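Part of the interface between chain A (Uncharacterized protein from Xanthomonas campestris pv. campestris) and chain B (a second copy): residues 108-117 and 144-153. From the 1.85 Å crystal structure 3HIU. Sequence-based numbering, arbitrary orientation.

Chain A 108-117: IASYRALVVA
Chain B, residues 144-153: LIEHQEAIVV

B:Gln148 is the polar hub of this contact. Its side-chain amide uses both ends, giving a hydrogen bond to one residue of chain A and accepting from another. B:Gln148 NE2 donates to the backbone oxygen A:Ala109 O at 3.1 Å, with an N-H...O angle of 154°. That oxygen also accepts the helical hydrogen bond from A:Ala113 N at 3.0 Å, so it serves both its own helix and the partner. At the other end of the amide, B:Gln148 OE1 accepts twice from one guanidinium. A:Arg112 NE lies 3.0 Å from B:Gln148 OE1 (angle 146°), and A:Arg112 NH2 lies 3.2 Å from B:Gln148 OE1 (angle 136°). The oxygen sits at the edge of the guanidinium, near its plane, where the N-H bonds point.

The rotamers set up this arrangement. A:Arg112 points toward chain B with chi1 -82° (m), chi2 168° (t), chi3 48° (p) and chi4 84°. B:Gln148 points toward chain A with chi1 -162° (t), chi2 -138°, between wells, and chi3 -3°. A:Arg112 NH2 also comes within 2.9 Å of B:Ile145 O, but the angle is too poor for a hydrogen bond. B:Ile145 CG1 lies over one face of the guanidinium, and A:Arg112 NE is 3.8 Å from B:Ile145 CD1.

Both stretches are helical throughout their contact region, and both helices extend beyond the stretches in each direction. Chain A keeps regular i to i+4 bonds from A:Arg112 N to A:Ala117 N. Chain B is kinked: the nitrogens of B:Glu149 and B:Ala150 have no bond to the turn before. Regular bonding is seen again at B:Val152 N to B:Gln148 O, 3.0 Å, and B:Val153 N to B:Glu149 O, 3.1 Å. The axes approach to 9.8 Å. Their N-to-C directions differ by 44°, with a signed crossing angle of -44°.

The register runs in the same sense along both chains. A:Ala109 CA is 7.4 Å from B:Ile145 CA. A:Ala113 CA is 6.4 Å from B:Val152 CA, and A:Val116 CA is 6.9 Å from B:Val153 CA. The small side chain of A:Ala113 accompanies the shortest of these spacings.

Apolar packing is closest around A:Val116, which points toward chain B with chi1 177° (t). A:Val116 CG1 lies 3.5 Å from B:Val152 CG1 and 3.6 Å from B:Val153 CG2. Both chain B valines are also t, at 172° and 169°. A:Val116 CG2 meets the aliphatic part of B:Glu149, 3.9 Å from its CG. Nearer the amide, A:Ala113 CB is 4.0 Å from B:Val152 CG2 and 4.1 Å from B:Gln148 NE2.

At the other end, A:Ala109 CB is 4.3 Å from B:Ile145 CD1. B:Ile145 starts sideways, but its end comes nearer chain A, with chi1 -151° (t) and chi2 73° (p). A:Ser110, A:Tyr111 and A:Leu114 point away. The two stretches together bury 422 Å².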

# COMPACT_ATOMS: atom_id res chain seq x y z
N ILE A 108 -3.32 -6.07 5.06
CA ILE A 108 -4.76 -6.21 5.07
C ILE A 108 -5.18 -7.17 3.96
O ILE A 108 -5.53 -8.32 4.23
CB ILE A 108 -5.47 -4.85 4.88
CG1 ILE A 108 -5.27 -3.96 6.11
CG2 ILE A 108 -6.95 -5.06 4.61
CD1 ILE A 108 -5.52 -2.47 5.84
N ALA A 109 -5.10 -6.71 2.72
CA ALA A 109 -5.49 -7.53 1.57
C ALA A 109 -5.08 -8.99 1.73
O ALA A 109 -5.88 -9.90 1.47
CB ALA A 109 -4.91 -6.95 0.29
N SER A 110 -3.84 -9.22 2.16
CA SER A 110 -3.30 -10.57 2.26
C SER A 110 -3.95 -11.42 3.36
O SER A 110 -4.15 -12.62 3.20
CB SER A 110 -1.78 -10.52 2.45
OG SER A 110 -1.20 -9.70 1.45
N TYR A 111 -4.29 -10.78 4.48
CA TYR A 111 -4.96 -11.49 5.56
C TYR A 111 -6.45 -11.70 5.28
O TYR A 111 -7.02 -12.70 5.70
CB TYR A 111 -4.73 -10.77 6.89
CG TYR A 111 -3.36 -11.03 7.45
CD1 TYR A 111 -2.98 -12.31 7.81
CD2 TYR A 111 -2.43 -10.00 7.60
CE1 TYR A 111 -1.73 -12.57 8.32
CE2 TYR A 111 -1.16 -10.25 8.11
CZ TYR A 111 -0.83 -11.55 8.47
OH TYR A 111 0.41 -11.85 8.99
N ARG A 112 -7.07 -10.76 4.58
CA ARG A 112 -8.44 -10.95 4.11
C ARG A 112 -8.52 -12.16 3.19
O ARG A 112 -9.40 -12.99 3.35
CB ARG A 112 -8.93 -9.70 3.39
CG ARG A 112 -9.44 -8.62 4.32
CD ARG A 112 -9.63 -7.29 3.59
NE ARG A 112 -10.38 -7.46 2.35
CZ ARG A 112 -11.71 -7.49 2.28
NH1 ARG A 112 -12.42 -7.36 3.39
NH2 ARG A 112 -12.32 -7.65 1.10
N ALA A 113 -7.60 -12.24 2.23
CA ALA A 113 -7.52 -13.39 1.34
C ALA A 113 -7.21 -14.70 2.10
O ALA A 113 -7.63 -15.78 1.68
CB ALA A 113 -6.49 -13.14 0.25
N LEU A 114 -6.49 -14.59 3.20
CA LEU A 114 -6.23 -15.75 4.05
C LEU A 114 -7.51 -16.19 4.71
O LEU A 114 -7.81 -17.38 4.77
CB LEU A 114 -5.18 -15.44 5.12
CG LEU A 114 -3.75 -15.84 4.76
CD1 LEU A 114 -2.77 -15.33 5.79
CD2 LEU A 114 -3.66 -17.34 4.62
N VAL A 115 -8.28 -15.24 5.22
CA VAL A 115 -9.53 -15.60 5.88
C VAL A 115 -10.43 -16.36 4.91
O VAL A 115 -11.20 -17.23 5.32
CB VAL A 115 -10.26 -14.37 6.44
CG1 VAL A 115 -11.60 -14.79 7.05
CG2 VAL A 115 -9.40 -13.67 7.48
N VAL A 116 -10.33 -16.04 3.62
CA VAL A 116 -11.09 -16.76 2.59
C VAL A 116 -10.54 -18.19 2.35
O VAL A 116 -11.30 -19.15 2.25
CB VAL A 116 -11.13 -15.97 1.26
CG1 VAL A 116 -11.85 -16.77 0.19
CG2 VAL A 116 -11.80 -14.62 1.45
N ALA A 117 -9.22 -18.31 2.27
CA ALA A 117 -8.57 -19.60 2.04
C ALA A 117 -8.66 -20.51 3.26
O ALA A 117 -8.80 -21.74 3.13
CB ALA A 117 -7.11 -19.39 1.65
N LEU B 144 -11.11 -2.26 -5.85
CA LEU B 144 -10.40 -3.53 -5.72
C LEU B 144 -10.76 -4.31 -4.45
O LEU B 144 -10.92 -5.53 -4.50
CB LEU B 144 -8.88 -3.30 -5.76
CG LEU B 144 -8.24 -2.62 -6.97
CD1 LEU B 144 -6.87 -2.17 -6.55
CD2 LEU B 144 -8.16 -3.60 -8.12
N ILE B 145 -10.86 -3.60 -3.33
CA ILE B 145 -11.02 -4.26 -2.02
C ILE B 145 -12.45 -4.72 -1.78
O ILE B 145 -12.73 -5.50 -0.87
CB ILE B 145 -10.58 -3.35 -0.85
CG1 ILE B 145 -10.07 -4.19 0.34
CG2 ILE B 145 -11.73 -2.44 -0.43
CD1 ILE B 145 -8.70 -4.84 0.12
N GLU B 146 -13.36 -4.21 -2.60
CA GLU B 146 -14.73 -4.69 -2.57
C GLU B 146 -14.85 -5.93 -3.47
O GLU B 146 -15.30 -6.98 -3.02
CB GLU B 146 -15.69 -3.57 -2.96
CG GLU B 146 -15.66 -2.41 -1.97
CD GLU B 146 -16.66 -1.31 -2.28
OE1 GLU B 146 -16.42 -0.16 -1.86
OE2 GLU B 146 -17.68 -1.61 -2.94
N HIS B 147 -14.41 -5.81 -4.71
CA HIS B 147 -14.44 -6.93 -5.65
C HIS B 147 -13.42 -7.99 -5.28
O HIS B 147 -13.36 -9.05 -5.91
CB HIS B 147 -14.16 -6.43 -7.07
CG HIS B 147 -15.22 -5.53 -7.61
ND1 HIS B 147 -15.38 -4.23 -7.20
CD2 HIS B 147 -16.19 -5.76 -8.53
CE1 HIS B 147 -16.40 -3.69 -7.83
NE2 HIS B 147 -16.91 -4.59 -8.65
N GLN B 148 -12.60 -7.69 -4.28
CA GLN B 148 -11.49 -8.56 -3.95
C GLN B 148 -12.00 -9.94 -3.60
O GLN B 148 -11.62 -10.94 -4.20
CB GLN B 148 -10.69 -7.98 -2.78
CG GLN B 148 -9.29 -8.57 -2.66
CD GLN B 148 -8.90 -8.88 -1.22
OE1 GLN B 148 -9.65 -8.60 -0.28
NE2 GLN B 148 -7.71 -9.46 -1.05
N GLU B 149 -12.89 -9.98 -2.63
CA GLU B 149 -13.33 -11.25 -2.09
C GLU B 149 -13.82 -12.23 -3.16
O GLU B 149 -13.51 -13.42 -3.10
CB GLU B 149 -14.39 -11.03 -1.01
CG GLU B 149 -14.48 -12.16 -0.01
CD GLU B 149 -15.55 -11.93 1.02
OE1 GLU B 149 -15.96 -10.77 1.21
OE2 GLU B 149 -15.99 -12.92 1.64
N ALA B 150 -14.57 -11.74 -4.16
CA ALA B 150 -15.08 -12.62 -5.22
C ALA B 150 -13.94 -13.18 -6.05
O ALA B 150 -13.94 -14.37 -6.41
CB ALA B 150 -16.06 -11.87 -6.13
N ILE B 151 -12.96 -12.33 -6.33
CA ILE B 151 -11.80 -12.71 -7.13
C ILE B 151 -11.01 -13.81 -6.45
O ILE B 151 -10.56 -14.75 -7.10
CB ILE B 151 -10.86 -11.55 -7.37
CG1 ILE B 151 -11.58 -10.47 -8.20
CG2 ILE B 151 -9.62 -12.04 -8.08
CD1 ILE B 151 -10.81 -9.16 -8.32
N VAL B 152 -10.85 -13.69 -5.13
CA VAL B 152 -10.17 -14.71 -4.34
C VAL B 152 -10.91 -16.05 -4.38
O VAL B 152 -10.33 -17.10 -4.66
CB VAL B 152 -10.00 -14.25 -2.88
CG1 VAL B 152 -9.48 -15.40 -2.04
CG2 VAL B 152 -9.05 -13.08 -2.81
N VAL B 153 -12.21 -16.00 -4.09
CA VAL B 153 -13.04 -17.18 -4.04
C VAL B 153 -13.04 -17.91 -5.37
O VAL B 153 -12.73 -19.10 -5.45
CB VAL B 153 -14.46 -16.81 -3.66
CG1 VAL B 153 -15.38 -18.00 -3.87
CG2 VAL B 153 -14.48 -16.33 -2.21